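Local coordinates for acyl carrier protein (Leishmania major, PDB 5ZWT) that probably carries growing acyl chains in fatty acid biosynthesis on a phosphopantetheine arm, an attachment that the engineered apo form lacks, at residues Val46-Ala49 / Ile50-Phe54; Leu36-Asn39 / Ala40-Val44. The protein carries 1 engineered substitution. All coordinates share one frame; numbering follows the deposited sequence.

Overall arrangement
Followed from the N terminus, the chain leaves helix 3-16, runs through a long loop and reaches interaction 2, where L36-N39 turn into the first residues of helix 40-53 and the helix start is capped. Interaction 1 comes later on the same helix, over its last two turns. The two contacts lie in series, neither nested nor crossed, with centres about 14 Å apart, and each is local, so neither closes a long loop. They meet where V46 CG2 packs on L38 CD1 at 4.2 Å. Interaction 2 joins the helix start to the preceding loop; the residues of interaction 1 pack on helices 3-16 and 69-78.

Interaction 1: residues Val46-Ala49 / Ile50-Phe54; sequences VVFA and IEQEF
I50 opens the closing turns of the helix by donating from its N to V46 O at 2.9 Å, while its side chain folds back along the same turn: CG1 lies 3.3 Å from V46 O, and CD1 meets V46 CG1 at 4.3 Å. The buried I50 also packs on A72 and I76 of helix 69-78. E51 repeats the backbone bond to V47 O. With its CG anti to the carbonyl carbon (chi1 -69°), its extended chain passes V47 O and brings OE2 within 3.7 Å of F48 CD1, obliquely to the ring; E51 OE1 accepts a hydrogen bond from I58 N. These i to i+4 bonds belong to helix 40-53 of the acyl carrier protein fold, a small helical bundle. Q52 N donates to F48 O, and the side chain bends at chi2 (-59°) to lie alongside F48. Its CG sits over one ring face, 4.1 Å from the F48 centroid, a CH-pi contact offset toward the rim, with the amide plane only 20° from that of the ring. E53 N donates to A49 O at 2.9 Å, whereas its carboxylate leads off to a salt bridge with R10 on helix 3-16.

Interaction 2: residues Leu36-Asn39 / Ala40-Val44; sequences LGLN and ALDVV. Engineered in segment 40-44: A40 (natural residue Ser).
N39 and D42 exchange hydrogen bonds at the start of helix 40-53, each side chain reaching the backbone N of the other: this is a capping box, with N39 as the N-cap. The two side chains cross at about a right angle, yet their flat ends are stacked, amide and carboxylate planes only 15° apart. N39 CG stands between its own backbone N and carbonyl carbon (chi1 62°), which carries OD1 over the first turn to accept from D42 N at 2.7 Å, the N-H pointing almost straight at it. In return D42 OD2 accepts from N39 N at 2.8 Å; the donor comes to the anti side of that oxygen, 33° out of the carboxylate plane. Beside the box, L38 lays its CB against D42 CB at 3.6 Å, with CD2 close by, and so lines the aliphatic part of the aspartate. V43 CG2 approaches L38 CB at 4.1 Å, while V43 N starts the regular helical bonding by donating to N39 O at 2.9 Å. L38 also packs on V21 and V43 on F32, so the apolar side of the turn leans on the preceding loop. A40, next to the cap, is engineered; serine is natural here, and in this family such a serine would be expected to bear the phosphopantetheine. Two side-chain acceptors thus serve N-H groups of the first turn and of the cap residue itself, and the positive end of the helix dipole would probably stabilise the negative charge of D42.

Interaction 1: residues Val46-Ala49 / Ile50-Phe54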
# COMPACT_ATOMS: atom_id res chain seq x y z
N VAL A 46 -10.40 -3.29 -18.02
CA VAL A 46 -10.21 -2.92 -16.62
C VAL A 46 -9.22 -3.86 -15.95
O VAL A 46 -8.33 -3.43 -15.21
CB VAL A 46 -11.58 -2.90 -15.91
CG1 VAL A 46 -11.42 -2.86 -14.43
CG2 VAL A 46 -12.38 -1.68 -16.39
N VAL A 47 -9.37 -5.17 -16.19
CA VAL A 47 -8.42 -6.16 -15.68
C VAL A 47 -7.01 -5.85 -16.19
O VAL A 47 -6.02 -5.93 -15.44
CB VAL A 47 -8.88 -7.58 -16.08
CG1 VAL A 47 -7.76 -8.59 -15.87
CG2 VAL A 47 -10.12 -7.98 -15.30
N PHE A 48 -6.88 -5.47 -17.46
CA PHE A 48 -5.55 -5.14 -17.99
C PHE A 48 -4.97 -3.92 -17.28
O PHE A 48 -3.78 -3.91 -16.93
CB PHE A 48 -5.61 -4.93 -19.50
CG PHE A 48 -4.30 -4.44 -20.13
CD1 PHE A 48 -3.25 -5.31 -20.35
CD2 PHE A 48 -4.15 -3.12 -20.50
CE1 PHE A 48 -2.05 -4.87 -20.94
CE2 PHE A 48 -2.95 -2.66 -21.07
CZ PHE A 48 -1.91 -3.53 -21.30
N ALA A 49 -5.79 -2.89 -17.03
CA ALA A 49 -5.30 -1.72 -16.30
C ALA A 49 -4.88 -2.07 -14.88
O ALA A 49 -3.96 -1.46 -14.32
CB ALA A 49 -6.35 -0.62 -16.31
N ILE A 50 -5.58 -3.03 -14.26
CA ILE A 50 -5.16 -3.54 -12.95
C ILE A 50 -3.83 -4.28 -13.07
O ILE A 50 -2.95 -4.16 -12.20
CB ILE A 50 -6.26 -4.43 -12.35
CG1 ILE A 50 -7.48 -3.59 -11.98
CG2 ILE A 50 -5.77 -5.22 -11.14
CD1 ILE A 50 -8.71 -4.42 -11.55
N GLU A 51 -3.63 -5.02 -14.17
CA GLU A 51 -2.35 -5.71 -14.36
C GLU A 51 -1.21 -4.71 -14.47
O GLU A 51 -0.11 -4.95 -13.96
CB GLU A 51 -2.36 -6.59 -15.61
CG GLU A 51 -3.24 -7.84 -15.57
CD GLU A 51 -3.05 -8.69 -16.81
OE1 GLU A 51 -2.75 -9.90 -16.68
OE2 GLU A 51 -3.14 -8.13 -17.93
N GLN A 52 -1.46 -3.57 -15.13
CA GLN A 52 -0.42 -2.57 -15.31
C GLN A 52 -0.22 -1.74 -14.06
O GLN A 52 0.89 -1.26 -13.81
CB GLN A 52 -0.76 -1.66 -16.50
CG GLN A 52 -0.65 -2.32 -17.86
CD GLN A 52 0.75 -2.87 -18.14
OE1 GLN A 52 0.95 -4.09 -18.26
NE2 GLN A 52 1.73 -1.97 -18.25
N GLU A 53 -1.27 -1.54 -13.26
CA GLU A 53 -1.10 -0.78 -12.04
C GLU A 53 -0.21 -1.54 -11.06
O GLU A 53 0.66 -0.95 -10.41
CB GLU A 53 -2.46 -0.47 -11.41
CG GLU A 53 -2.39 0.05 -9.97
CD GLU A 53 -1.70 1.41 -9.87
OE1 GLU A 53 -1.24 1.76 -8.77
OE2 GLU A 53 -1.61 2.15 -10.88
N PHE A 54 -0.37 -2.85 -10.98
CA PHE A 54 0.38 -3.65 -10.02
C PHE A 54 1.50 -4.45 -10.66
O PHE A 54 2.12 -5.27 -9.98
CB PHE A 54 -0.58 -4.59 -9.27
CG PHE A 54 -1.56 -3.86 -8.37
CD1 PHE A 54 -1.21 -3.50 -7.07
CD2 PHE A 54 -2.81 -3.52 -8.85
CE1 PHE A 54 -2.11 -2.82 -6.26
CE2 PHE A 54 -3.72 -2.84 -8.04
CZ PHE A 54 -3.37 -2.50 -6.74

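Interaction 2: residues Leu36-Asn39 / Ala40-Val44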
# COMPACT_ATOMS: atom_id res chain seq x y z
N LEU A 36 -21.56 -1.27 -12.29
CA LEU A 36 -20.94 -0.28 -13.14
C LEU A 36 -21.33 -0.40 -14.60
O LEU A 36 -20.89 0.42 -15.41
CB LEU A 36 -19.41 -0.34 -13.00
CG LEU A 36 -18.94 -0.34 -11.55
CD1 LEU A 36 -17.40 -0.46 -11.51
CD2 LEU A 36 -19.43 0.91 -10.85
N GLY A 37 -22.17 -1.37 -14.96
CA GLY A 37 -22.70 -1.47 -16.30
C GLY A 37 -21.71 -1.79 -17.39
O GLY A 37 -21.99 -1.56 -18.57
N LEU A 38 -20.56 -2.35 -17.04
CA LEU A 38 -19.55 -2.71 -18.03
C LEU A 38 -19.88 -4.04 -18.69
O LEU A 38 -20.50 -4.92 -18.09
CB LEU A 38 -18.18 -2.81 -17.35
CG LEU A 38 -17.75 -1.61 -16.53
CD1 LEU A 38 -16.51 -2.00 -15.78
CD2 LEU A 38 -17.46 -0.41 -17.42
N ASN A 39 -19.46 -4.18 -19.95
CA ASN A 39 -19.57 -5.46 -20.62
C ASN A 39 -18.26 -6.23 -20.48
O ASN A 39 -17.28 -5.76 -19.89
CB ASN A 39 -19.96 -5.28 -22.09
CG ASN A 39 -18.93 -4.49 -22.89
OD1 ASN A 39 -17.72 -4.63 -22.70
ND2 ASN A 39 -19.42 -3.67 -23.82
N ALA A 40 -18.22 -7.43 -21.07
CA ALA A 40 -17.04 -8.27 -20.93
C ALA A 40 -15.81 -7.64 -21.57
O ALA A 40 -14.70 -7.81 -21.05
CB ALA A 40 -17.30 -9.67 -21.50
N LEU A 41 -15.98 -6.91 -22.69
CA LEU A 41 -14.85 -6.19 -23.27
C LEU A 41 -14.34 -5.12 -22.32
O LEU A 41 -13.13 -4.99 -22.12
CB LEU A 41 -15.21 -5.55 -24.62
CG LEU A 41 -14.07 -4.67 -25.20
CD1 LEU A 41 -12.73 -5.39 -25.35
CD2 LEU A 41 -14.45 -3.95 -26.51
N ASP A 42 -15.25 -4.34 -21.71
CA ASP A 42 -14.80 -3.35 -20.73
C ASP A 42 -14.04 -4.02 -19.59
O ASP A 42 -12.99 -3.54 -19.15
CB ASP A 42 -15.95 -2.52 -20.14
CG ASP A 42 -16.88 -1.94 -21.19
OD1 ASP A 42 -16.40 -1.36 -22.19
OD2 ASP A 42 -18.10 -1.93 -20.93
N VAL A 43 -14.57 -5.14 -19.08
CA VAL A 43 -13.97 -5.77 -17.90
C VAL A 43 -12.55 -6.22 -18.20
O VAL A 43 -11.64 -6.09 -17.36
CB VAL A 43 -14.84 -6.94 -17.39
CG1 VAL A 43 -14.11 -7.69 -16.30
CG2 VAL A 43 -16.18 -6.41 -16.85
N VAL A 44 -12.33 -6.77 -19.40
CA VAL A 44 -10.99 -7.17 -19.81
C VAL A 44 -10.05 -5.97 -19.81
O VAL A 44 -8.90 -6.07 -19.37
CB VAL A 44 -11.07 -7.82 -21.21
CG1 VAL A 44 -9.76 -7.72 -21.88
CG2 VAL A 44 -11.52 -9.30 -21.10